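PDB 2HTA: putative glucose-6-phosphate 1-epimerase from Salmonella typhimurium, which probably interconverts the alpha and beta anomers of glucose 6-phosphate, acting as a hexose-6-phosphate mutarotase of the galactose mutarotase clan. Local coordinates for residues A[178-184]-A[277-283]; A[195-199]-A[208-212]; A[221-227]-A[253-259]. All blocks are in the same frame, centred on the assembly; numbering follows the deposited sequence.

Interaction 1 (A[178-184]-A[277-283]); sequences LHSYFNV and TFVCVET
Segment 178-184, at the end of strand 172-183, pairs antiparallel with 277-283 (short-segment axes 4.6 Å apart, at 139°). Hydrogen bonds run Leu178 N to Thr283 O 2.8 Å, Thr283 N to Leu178 O 3.1 Å, Val281 N to Ser180 O 3.2 Å, Phe182 N to Val279 O 3.0 Å, Val279 N to Phe182 O 3.1 Å and Val184 N to Thr277 O 2.9 Å. An inverse gamma turn at His179 (t) brings its ring to Glu282 (m, t), whose OE2 lies over one face, 3.2 Å from His179 CE1, without a hydrogen bond; the two are the inferred catalytic pair, consistent with mutarotase acid-base chemistry. On the same face, Cys280 SG sits over the Tyr181 ring (m), 3.5 Å from its centroid, small, polarizable sulfur suiting this tight spot; Tyr181 CD2 lies 3.5 Å from Phe278 (p) CD1, obliquely. Tyr181 OH hydrogen-bonds Arg89, which probably binds substrate. Phe182 (m) fills the other face, its CE1 4.0 Å from Val281 CB, covered by strands 232-237 and 242-249, while strand 253-258 flanks 278-283.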
loop_
_atom_site.group_PDB
_atom_site.type_symbol
_atom_site.label_atom_id
_atom_site.label_comp_id
_atom_site.label_asym_id
_atom_site.label_seq_id
_atom_site.Cartn_x
_atom_site.Cartn_y
_atom_site.Cartn_z
ATOM N N LEU A 178 1.794 -5.012 2.336
ATOM C CA LEU A 178 1.384 -3.621 2.206
ATOM C C LEU A 178 1.884 -3.256 0.798
ATOM O O LEU A 178 3.086 -3.224 0.538
ATOM C CB LEU A 178 2.040 -2.769 3.328
ATOM C CG LEU A 178 1.793 -3.276 4.735
ATOM C CD1 LEU A 178 2.553 -2.426 5.810
ATOM C CD2 LEU A 178 0.249 -3.226 5.033
ATOM N N HIS A 179 0.939 -3.114 -0.131
ATOM C CA HIS A 179 1.219 -3.148 -1.574
ATOM C C HIS A 179 1.485 -1.719 -2.090
ATOM O O HIS A 179 0.852 -1.273 -3.041
ATOM C CB HIS A 179 -0.033 -3.709 -2.273
ATOM C CG HIS A 179 0.148 -4.111 -3.702
ATOM N ND1 HIS A 179 0.563 -3.236 -4.672
ATOM C CD2 HIS A 179 -0.156 -5.275 -4.357
ATOM C CE1 HIS A 179 0.575 -3.837 -5.853
ATOM N NE2 HIS A 179 0.108 -5.061 -5.693
ATOM N N SER A 180 2.418 -0.997 -1.475
ATOM C CA SER A 180 2.555 0.444 -1.780
ATOM C C SER A 180 2.943 0.839 -3.209
ATOM O O SER A 180 3.858 0.252 -3.785
ATOM C CB SER A 180 3.606 1.037 -0.820
ATOM O OG SER A 180 3.357 0.515 0.455
ATOM N N TYR A 181 2.242 1.852 -3.742
ATOM C CA TYR A 181 2.503 2.491 -5.044
ATOM C C TYR A 181 3.181 3.857 -4.792
ATOM O O TYR A 181 2.546 4.752 -4.264
ATOM C CB TYR A 181 1.189 2.837 -5.732
ATOM C CG TYR A 181 0.443 1.626 -6.253
ATOM C CD1 TYR A 181 -0.233 0.745 -5.369
ATOM C CD2 TYR A 181 0.352 1.395 -7.598
ATOM C CE1 TYR A 181 -0.999 -0.363 -5.832
ATOM C CE2 TYR A 181 -0.398 0.243 -8.099
ATOM C CZ TYR A 181 -1.036 -0.602 -7.209
ATOM O OH TYR A 181 -1.761 -1.698 -7.684
ATOM N N PHE A 182 4.396 3.995 -5.268
ATOM C CA PHE A 182 5.204 5.183 -5.070
ATOM C C PHE A 182 5.237 5.956 -6.363
ATOM O O PHE A 182 5.471 5.405 -7.432
ATOM C CB PHE A 182 6.602 4.772 -4.609
ATOM C CG PHE A 182 6.592 4.150 -3.261
ATOM C CD1 PHE A 182 6.723 2.765 -3.106
ATOM C CD2 PHE A 182 6.334 4.933 -2.137
ATOM C CE1 PHE A 182 6.635 2.181 -1.838
ATOM C CE2 PHE A 182 6.278 4.366 -0.842
ATOM C CZ PHE A 182 6.421 2.982 -0.700
ATOM N N ASN A 183 4.964 7.243 -6.217
ATOM C CA ASN A 183 4.959 8.228 -7.301
ATOM C C ASN A 183 6.400 8.476 -7.728
ATOM O O ASN A 183 7.268 8.778 -6.910
ATOM C CB ASN A 183 4.273 9.492 -6.760
ATOM C CG ASN A 183 4.016 10.559 -7.822
ATOM O OD1 ASN A 183 3.671 10.249 -8.959
ATOM N ND2 ASN A 183 4.166 11.848 -7.432
ATOM N N VAL A 184 6.659 8.254 -9.008
ATOM C CA VAL A 184 7.988 8.481 -9.600
ATOM C C VAL A 184 7.869 9.387 -10.821
ATOM O O VAL A 184 6.806 9.444 -11.457
ATOM C CB VAL A 184 8.772 7.180 -9.970
ATOM C CG1 VAL A 184 9.009 6.343 -8.719
ATOM C CG2 VAL A 184 8.054 6.352 -11.033
ATOM N N THR A 277 4.477 6.480 -14.091
ATOM C CA THR A 277 4.722 7.320 -12.929
ATOM C C THR A 277 4.563 6.619 -11.572
ATOM O O THR A 277 4.436 7.287 -10.523
ATOM C CB THR A 277 3.885 8.607 -12.972
ATOM O OG1 THR A 277 2.504 8.271 -13.192
ATOM C CG2 THR A 277 4.402 9.494 -14.137
ATOM N N PHE A 278 4.650 5.287 -11.579
ATOM C CA PHE A 278 4.782 4.580 -10.301
ATOM C C PHE A 278 5.680 3.370 -10.355
ATOM O O PHE A 278 5.910 2.778 -11.438
ATOM C CB PHE A 278 3.402 4.232 -9.711
ATOM C CG PHE A 278 2.749 3.003 -10.335
ATOM C CD1 PHE A 278 3.014 1.710 -9.852
ATOM C CD2 PHE A 278 1.862 3.152 -11.408
ATOM C CE1 PHE A 278 2.415 0.586 -10.433
ATOM C CE2 PHE A 278 1.233 2.017 -11.983
ATOM C CZ PHE A 278 1.505 0.759 -11.481
ATOM N N VAL A 279 6.177 2.984 -9.176
ATOM C CA VAL A 279 6.776 1.668 -8.984
ATOM C C VAL A 279 6.198 1.167 -7.663
ATOM O O VAL A 279 6.031 1.958 -6.718
ATOM C CB VAL A 279 8.331 1.707 -8.939
ATOM C CG1 VAL A 279 8.878 2.500 -7.719
ATOM C CG2 VAL A 279 8.957 0.341 -8.940
ATOM N N CYS A 280 5.875 -0.126 -7.621
ATOM C CA CYS A 280 5.475 -0.737 -6.356
ATOM C C CYS A 280 6.627 -1.368 -5.649
ATOM O O CYS A 280 7.342 -2.192 -6.236
ATOM C CB CYS A 280 4.349 -1.774 -6.543
ATOM S SG CYS A 280 2.793 -1.015 -6.975
ATOM N N VAL A 281 6.797 -0.999 -4.369
ATOM C CA VAL A 281 7.794 -1.640 -3.505
ATOM C C VAL A 281 7.016 -2.040 -2.244
ATOM O O VAL A 281 6.633 -1.184 -1.402
ATOM C CB VAL A 281 9.040 -0.701 -3.172
ATOM C CG1 VAL A 281 9.992 -1.351 -2.099
ATOM C CG2 VAL A 281 9.807 -0.242 -4.465
ATOM N N GLU A 282 6.749 -3.348 -2.140
ATOM C CA GLU A 282 5.740 -3.882 -1.230
ATOM C C GLU A 282 6.411 -4.596 -0.068
ATOM O O GLU A 282 7.380 -5.332 -0.285
ATOM C CB GLU A 282 4.886 -4.902 -2.004
ATOM C CG GLU A 282 4.378 -4.321 -3.324
ATOM C CD GLU A 282 3.606 -5.345 -4.138
ATOM O OE1 GLU A 282 3.091 -6.312 -3.564
ATOM O OE2 GLU A 282 3.476 -5.132 -5.355
ATOM N N THR A 283 5.879 -4.421 1.129
ATOM C CA THR A 283 6.320 -5.204 2.313
ATOM C C THR A 283 5.477 -6.444 2.363
ATOM O O THR A 283 4.237 -6.359 2.433
ATOM C CB THR A 283 6.109 -4.433 3.618
ATOM O OG1 THR A 283 6.795 -3.176 3.530
ATOM C CG2 THR A 283 6.693 -5.207 4.772
#

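Interaction 2 (A[195-199]-A[208-212]); sequences LGDRF and EGVLT
The backbone pairing is antiparallel, with Arg198 opposite Val210 as a non-hydrogen-bonded pair (CA-CA 4.3 Å) and Phe199 opposite Gly209 as a hydrogen-bonded one. Phe199 N reaches Gly209 O at 3.1 Å, Gly209 N returns to Phe199 O at 2.9 Å, and Leu211 N extends the pairing to Asp197 O at 2.7 Å. Asp197 (p) folds its OD1 back to Arg198 N (2.7 Å); this OD1 also takes Asn228 ND2. Among charged groups, extended Arg198 (m, t, t) forms a salt bridge from NH1 to Glu208 OE1, 3.2 Å, while Val210 CG2 lies over its guanidinium face, 3.7 Å from Arg198 CZ; long, flexible side chains suit this solvent-facing side. The apolar side is built by Phe199 (p), whose ring lies across the neighbouring strand: Gly209 CA makes a CH-pi contact 3.8 Å from the centroid, where a beta carbon would clash. Phe199 CE2 packs 3.8 Å from Leu211 CG. This is a beta hairpin, strands 198-201 and 207-210, joined through 198-201 to strand 222-226 of the mutarotase sheet.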
loop_
_atom_site.group_PDB
_atom_site.type_symbol
_atom_site.label_atom_id
_atom_site.label_comp_id
_atom_site.label_asym_id
_atom_site.label_seq_id
_atom_site.Cartn_x
_atom_site.Cartn_y
_atom_site.Cartn_z
ATOM N N LEU A 195 17.786 -4.465 -2.440
ATOM C CA LEU A 195 16.919 -5.654 -2.682
ATOM C C LEU A 195 17.590 -7.019 -2.503
ATOM O O LEU A 195 16.947 -8.075 -2.711
ATOM C CB LEU A 195 16.261 -5.559 -4.061
ATOM C CG LEU A 195 15.248 -4.416 -4.214
ATOM C CD1 LEU A 195 14.854 -4.246 -5.695
ATOM C CD2 LEU A 195 14.003 -4.527 -3.327
ATOM N N GLY A 196 18.845 -7.014 -2.081
ATOM C CA GLY A 196 19.512 -8.266 -1.763
ATOM C C GLY A 196 19.944 -9.075 -2.984
ATOM O O GLY A 196 20.496 -8.515 -3.951
ATOM N N ASP A 197 19.735 -10.393 -2.938
ATOM C CA ASP A 197 20.305 -11.255 -3.960
ATOM C C ASP A 197 19.254 -12.097 -4.686
ATOM O O ASP A 197 18.922 -11.801 -5.855
ATOM C CB ASP A 197 21.541 -12.055 -3.406
ATOM C CG ASP A 197 21.249 -12.880 -2.121
ATOM O OD1 ASP A 197 20.078 -13.059 -1.655
ATOM O OD2 ASP A 197 22.275 -13.413 -1.596
ATOM N N ARG A 198 18.749 -13.145 -4.030
ATOM C CA ARG A 198 17.801 -14.063 -4.747
ATOM C C ARG A 198 16.428 -13.461 -4.891
ATOM O O ARG A 198 15.961 -12.710 -4.004
ATOM C CB ARG A 198 17.727 -15.403 -4.035
ATOM C CG ARG A 198 19.130 -16.059 -4.017
ATOM C CD ARG A 198 19.147 -17.535 -3.493
ATOM N NE ARG A 198 20.412 -18.136 -3.978
ATOM C CZ ARG A 198 20.530 -18.876 -5.086
ATOM N NH1 ARG A 198 19.465 -19.193 -5.829
ATOM N NH2 ARG A 198 21.728 -19.336 -5.421
ATOM N N PHE A 199 15.739 -13.829 -5.979
ATOM C CA PHE A 199 14.381 -13.388 -6.235
ATOM C C PHE A 199 13.631 -14.415 -7.071
ATOM O O PHE A 199 14.254 -15.274 -7.718
ATOM C CB PHE A 199 14.306 -12.033 -6.967
ATOM C CG PHE A 199 15.017 -12.007 -8.287
ATOM C CD1 PHE A 199 14.316 -12.286 -9.470
ATOM C CD2 PHE A 199 16.353 -11.662 -8.367
ATOM C CE1 PHE A 199 14.958 -12.239 -10.720
ATOM C CE2 PHE A 199 17.007 -11.607 -9.633
ATOM C CZ PHE A 199 16.284 -11.910 -10.807
ATOM N N GLU A 208 13.997 -18.591 -10.390
ATOM C CA GLU A 208 14.769 -17.904 -9.337
ATOM C C GLU A 208 16.011 -17.272 -9.957
ATOM O O GLU A 208 16.798 -17.947 -10.653
ATOM C CB GLU A 208 15.144 -18.910 -8.260
ATOM C CG GLU A 208 15.850 -18.300 -7.057
ATOM C CD GLU A 208 15.514 -19.021 -5.796
ATOM O OE1 GLU A 208 16.375 -18.998 -4.919
ATOM O OE2 GLU A 208 14.389 -19.576 -5.664
ATOM N N GLY A 209 16.185 -15.976 -9.716
ATOM C CA GLY A 209 17.333 -15.244 -10.168
ATOM C C GLY A 209 18.204 -14.809 -9.014
ATOM O O GLY A 209 17.861 -14.981 -7.854
ATOM N N VAL A 210 19.357 -14.234 -9.337
ATOM C CA VAL A 210 20.248 -13.736 -8.302
ATOM C C VAL A 210 20.785 -12.400 -8.764
ATOM O O VAL A 210 21.395 -12.339 -9.829
ATOM C CB VAL A 210 21.447 -14.702 -8.041
ATOM C CG1 VAL A 210 22.418 -14.078 -7.002
ATOM C CG2 VAL A 210 20.970 -16.075 -7.497
ATOM N N LEU A 211 20.532 -11.348 -7.987
ATOM C CA LEU A 211 21.195 -10.029 -8.187
ATOM C C LEU A 211 22.538 -10.056 -7.518
ATOM O O LEU A 211 22.717 -10.707 -6.471
ATOM C CB LEU A 211 20.343 -8.874 -7.623
ATOM C CG LEU A 211 18.961 -8.621 -8.208
ATOM C CD1 LEU A 211 18.233 -7.612 -7.383
ATOM C CD2 LEU A 211 18.916 -8.226 -9.744
ATOM N N THR A 212 23.527 -9.401 -8.109
ATOM C CA THR A 212 24.834 -9.385 -7.453
ATOM C C THR A 212 25.054 -8.080 -6.720
ATOM O O THR A 212 26.007 -7.968 -5.979
ATOM C CB THR A 212 25.966 -9.526 -8.447
ATOM O OG1 THR A 212 25.784 -8.515 -9.439
ATOM C CG2 THR A 212 25.930 -10.943 -9.096
#

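Interaction 3 (A[221-227]-A[253-259]); sequences RTDRVYL and NVVGWNP
Strands 222-226 and 253-258 are antiparallel, 164° between their directions and axes 4.6 Å apart, with three hydrogen-bonded pairs. Thr222 N to Asn258 O and Asn258 N to Thr222 O are both 3.0 Å; Arg224 N to Gly256 O is 3.1 Å and Gly256 N to Arg224 O 3.0 Å; Tyr226 N to Val254 O is 2.7 Å, but Val254 N to Tyr226 O is weak at 3.3 Å. Tyr226 (m) CE1 passes 3.7 Å from Gly256 N, ring edge-on, where lack of a side chain avoids crowding. Tyr226 OH and Arg224 NH1 bond Gln216; Arg224 also pairs with Asp201, and Thr222 OG1 donates to Asp220 O. Asn258 (t) accepts at OD1 from Gly260 N, where the chain turns into helix 260-266, while its ND2 donates to Phe278 O and Tyr275 O; Asn253 OD1 takes Ala286 N and its ND2 bonds Thr287 OG1. On the face opposite Tyr226, Val225 CG2 meets Val255 CG2 at 4.0 Å and Asp223 (t) CG stands 3.6 Å from Trp257 CD1. A water accepts from Arg221 NE (2.9 Å) and Trp257 NE1 (3.1 Å). The Asp223 carboxylate, with no hydrogen bond to 253-259, could accept from sugar hydroxyls, consistent with its probable substrate-binding role.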
loop_
_atom_site.group_PDB
_atom_site.type_symbol
_atom_site.label_atom_id
_atom_site.label_comp_id
_atom_site.label_asym_id
_atom_site.label_seq_id
_atom_site.Cartn_x
_atom_site.Cartn_y
_atom_site.Cartn_z
ATOM N N ARG A 221 7.588 -4.662 -18.001
ATOM C CA ARG A 221 6.889 -5.422 -16.957
ATOM C C ARG A 221 7.861 -6.217 -16.099
ATOM O O ARG A 221 8.611 -7.083 -16.602
ATOM C CB ARG A 221 5.859 -6.353 -17.552
ATOM C CG ARG A 221 5.003 -7.036 -16.516
ATOM C CD ARG A 221 4.071 -8.005 -17.257
ATOM N NE ARG A 221 3.598 -9.050 -16.341
ATOM C CZ ARG A 221 3.415 -10.324 -16.676
ATOM N NH1 ARG A 221 3.669 -10.735 -17.913
ATOM N NH2 ARG A 221 2.978 -11.185 -15.769
ATOM N N THR A 222 7.833 -5.906 -14.791
ATOM C CA THR A 222 8.727 -6.475 -13.793
ATOM C C THR A 222 7.872 -6.910 -12.598
ATOM O O THR A 222 6.999 -6.152 -12.169
ATOM C CB THR A 222 9.743 -5.399 -13.328
ATOM O OG1 THR A 222 10.486 -4.965 -14.448
ATOM C CG2 THR A 222 10.724 -5.967 -12.282
ATOM N N ASP A 223 8.043 -8.145 -12.115
ATOM C CA ASP A 223 7.209 -8.649 -11.026
ATOM C C ASP A 223 8.037 -9.673 -10.284
ATOM O O ASP A 223 8.147 -10.817 -10.707
ATOM C CB ASP A 223 5.891 -9.261 -11.556
ATOM C CG ASP A 223 4.887 -9.544 -10.433
ATOM O OD1 ASP A 223 5.243 -9.326 -9.229
ATOM O OD2 ASP A 223 3.733 -9.960 -10.738
ATOM N N ARG A 224 8.695 -9.233 -9.219
ATOM C CA ARG A 224 9.729 -10.007 -8.556
ATOM C C ARG A 224 9.503 -10.040 -7.057
ATOM O O ARG A 224 9.163 -9.000 -6.427
ATOM C CB ARG A 224 11.117 -9.429 -8.872
ATOM C CG ARG A 224 11.514 -9.818 -10.335
ATOM C CD ARG A 224 12.620 -8.990 -10.877
ATOM N NE ARG A 224 12.867 -9.529 -12.222
ATOM C CZ ARG A 224 14.054 -9.572 -12.789
ATOM N NH1 ARG A 224 15.103 -9.055 -12.152
ATOM N NH2 ARG A 224 14.185 -10.129 -13.992
ATOM N N VAL A 225 9.665 -11.237 -6.485
ATOM C CA VAL A 225 9.625 -11.441 -5.051
ATOM C C VAL A 225 11.046 -11.599 -4.541
ATOM O O VAL A 225 11.729 -12.589 -4.843
ATOM C CB VAL A 225 8.829 -12.732 -4.654
ATOM C CG1 VAL A 225 8.728 -12.811 -3.113
ATOM C CG2 VAL A 225 7.443 -12.773 -5.373
ATOM N N TYR A 226 11.561 -10.612 -3.826
ATOM C CA TYR A 226 12.908 -10.726 -3.273
ATOM C C TYR A 226 12.895 -11.553 -1.979
ATOM O O TYR A 226 12.093 -11.316 -1.087
ATOM C CB TYR A 226 13.509 -9.292 -3.089
ATOM C CG TYR A 226 13.498 -8.605 -4.452
ATOM C CD1 TYR A 226 12.407 -7.863 -4.866
ATOM C CD2 TYR A 226 14.548 -8.820 -5.377
ATOM C CE1 TYR A 226 12.385 -7.276 -6.136
ATOM C CE2 TYR A 226 14.520 -8.263 -6.620
ATOM C CZ TYR A 226 13.423 -7.499 -7.001
ATOM O OH TYR A 226 13.389 -6.924 -8.246
ATOM N N LEU A 227 13.798 -12.529 -1.898
ATOM C CA LEU A 227 13.832 -13.513 -0.800
ATOM C C LEU A 227 14.765 -13.083 0.327
ATOM O O LEU A 227 14.678 -13.597 1.437
ATOM C CB LEU A 227 14.306 -14.854 -1.387
ATOM C CG LEU A 227 13.395 -15.411 -2.496
ATOM C CD1 LEU A 227 13.983 -16.759 -2.943
ATOM C CD2 LEU A 227 12.004 -15.563 -1.960
ATOM N N ASN A 253 9.606 -10.895 2.739
ATOM C CA ASN A 253 9.898 -10.669 1.355
ATOM C C ASN A 253 9.661 -9.205 1.032
ATOM O O ASN A 253 8.962 -8.501 1.783
ATOM C CB ASN A 253 8.895 -11.474 0.459
ATOM C CG ASN A 253 8.750 -12.907 0.885
ATOM O OD1 ASN A 253 7.617 -13.379 1.145
ATOM N ND2 ASN A 253 9.882 -13.646 0.924
ATOM N N VAL A 254 10.229 -8.759 -0.079
ATOM C CA VAL A 254 9.825 -7.479 -0.681
ATOM C C VAL A 254 9.416 -7.793 -2.087
ATOM O O VAL A 254 10.015 -8.682 -2.673
ATOM C CB VAL A 254 10.970 -6.476 -0.653
ATOM C CG1 VAL A 254 10.648 -5.177 -1.474
ATOM C CG2 VAL A 254 11.247 -6.123 0.819
ATOM N N VAL A 255 8.364 -7.131 -2.610
ATOM C CA VAL A 255 8.007 -7.268 -3.999
ATOM C C VAL A 255 8.221 -5.970 -4.746
ATOM O O VAL A 255 7.861 -4.904 -4.231
ATOM C CB VAL A 255 6.554 -7.754 -4.152
ATOM C CG1 VAL A 255 6.031 -7.614 -5.597
ATOM C CG2 VAL A 255 6.556 -9.241 -3.739
ATOM N N GLY A 256 8.889 -6.052 -5.886
ATOM C CA GLY A 256 8.989 -4.904 -6.767
ATOM C C GLY A 256 8.116 -5.188 -7.990
ATOM O O GLY A 256 8.238 -6.258 -8.603
ATOM N N TRP A 257 7.244 -4.234 -8.359
ATOM C CA TRP A 257 6.350 -4.492 -9.483
ATOM C C TRP A 257 6.125 -3.196 -10.249
ATOM O O TRP A 257 5.913 -2.133 -9.652
ATOM C CB TRP A 257 5.008 -4.996 -8.960
ATOM C CG TRP A 257 3.976 -5.205 -10.022
ATOM C CD1 TRP A 257 4.027 -6.103 -11.029
ATOM C CD2 TRP A 257 2.739 -4.505 -10.152
ATOM N NE1 TRP A 257 2.889 -6.004 -11.817
ATOM C CE2 TRP A 257 2.066 -5.046 -11.263
ATOM C CE3 TRP A 257 2.123 -3.473 -9.424
ATOM C CZ2 TRP A 257 0.804 -4.574 -11.675
ATOM C CZ3 TRP A 257 0.852 -2.998 -9.831
ATOM C CH2 TRP A 257 0.212 -3.559 -10.943
ATOM N N ASN A 258 6.154 -3.303 -11.568
ATOM C CA ASN A 258 5.543 -2.298 -12.461
ATOM C C ASN A 258 4.961 -3.053 -13.640
ATOM O O ASN A 258 5.605 -3.948 -14.147
ATOM C CB ASN A 258 6.569 -1.295 -12.952
ATOM C CG ASN A 258 5.949 -0.257 -13.896
ATOM O OD1 ASN A 258 5.743 -0.559 -15.063
ATOM N ND2 ASN A 258 5.672 0.977 -13.398
ATOM N N PRO A 259 3.732 -2.726 -14.049
ATOM C CA PRO A 259 3.018 -3.601 -15.018
ATOM C C PRO A 259 3.558 -3.413 -16.411
ATOM O O PRO A 259 3.358 -4.269 -17.245
ATOM C CB PRO A 259 1.577 -3.093 -14.951
ATOM C CG PRO A 259 1.641 -1.662 -14.453
ATOM C CD PRO A 259 2.880 -1.611 -13.560
HETATM O O HOH W 1 2.596 -8.464 -13.697
#

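How the interactions relate
All three contacts belong to one antiparallel sheet and step outward from the centre of the chain. Interaction 1 is buried and interaction 3 largely so, whereas interaction 2 is partly exposed, its centre about 23 Å from the centre of the chain. Interactions 1 and 3 are joined through neighbouring strands, Glu282 N meeting Val255 O at 2.8 Å, so the inferred catalytic pair and Asp223, which probably binds substrate, share a sheet. Interaction 3 meets the hairpin where Arg198 O lies 3.0 Å from Leu227 N. The chemistry shifts accordingly: inferred catalytic groups and sulfur-aromatic packing near the centre; a mixed face with Asp223 and Trp257 in interaction 3; in the hairpin, exposed charges on one side and buried Phe199 on the other.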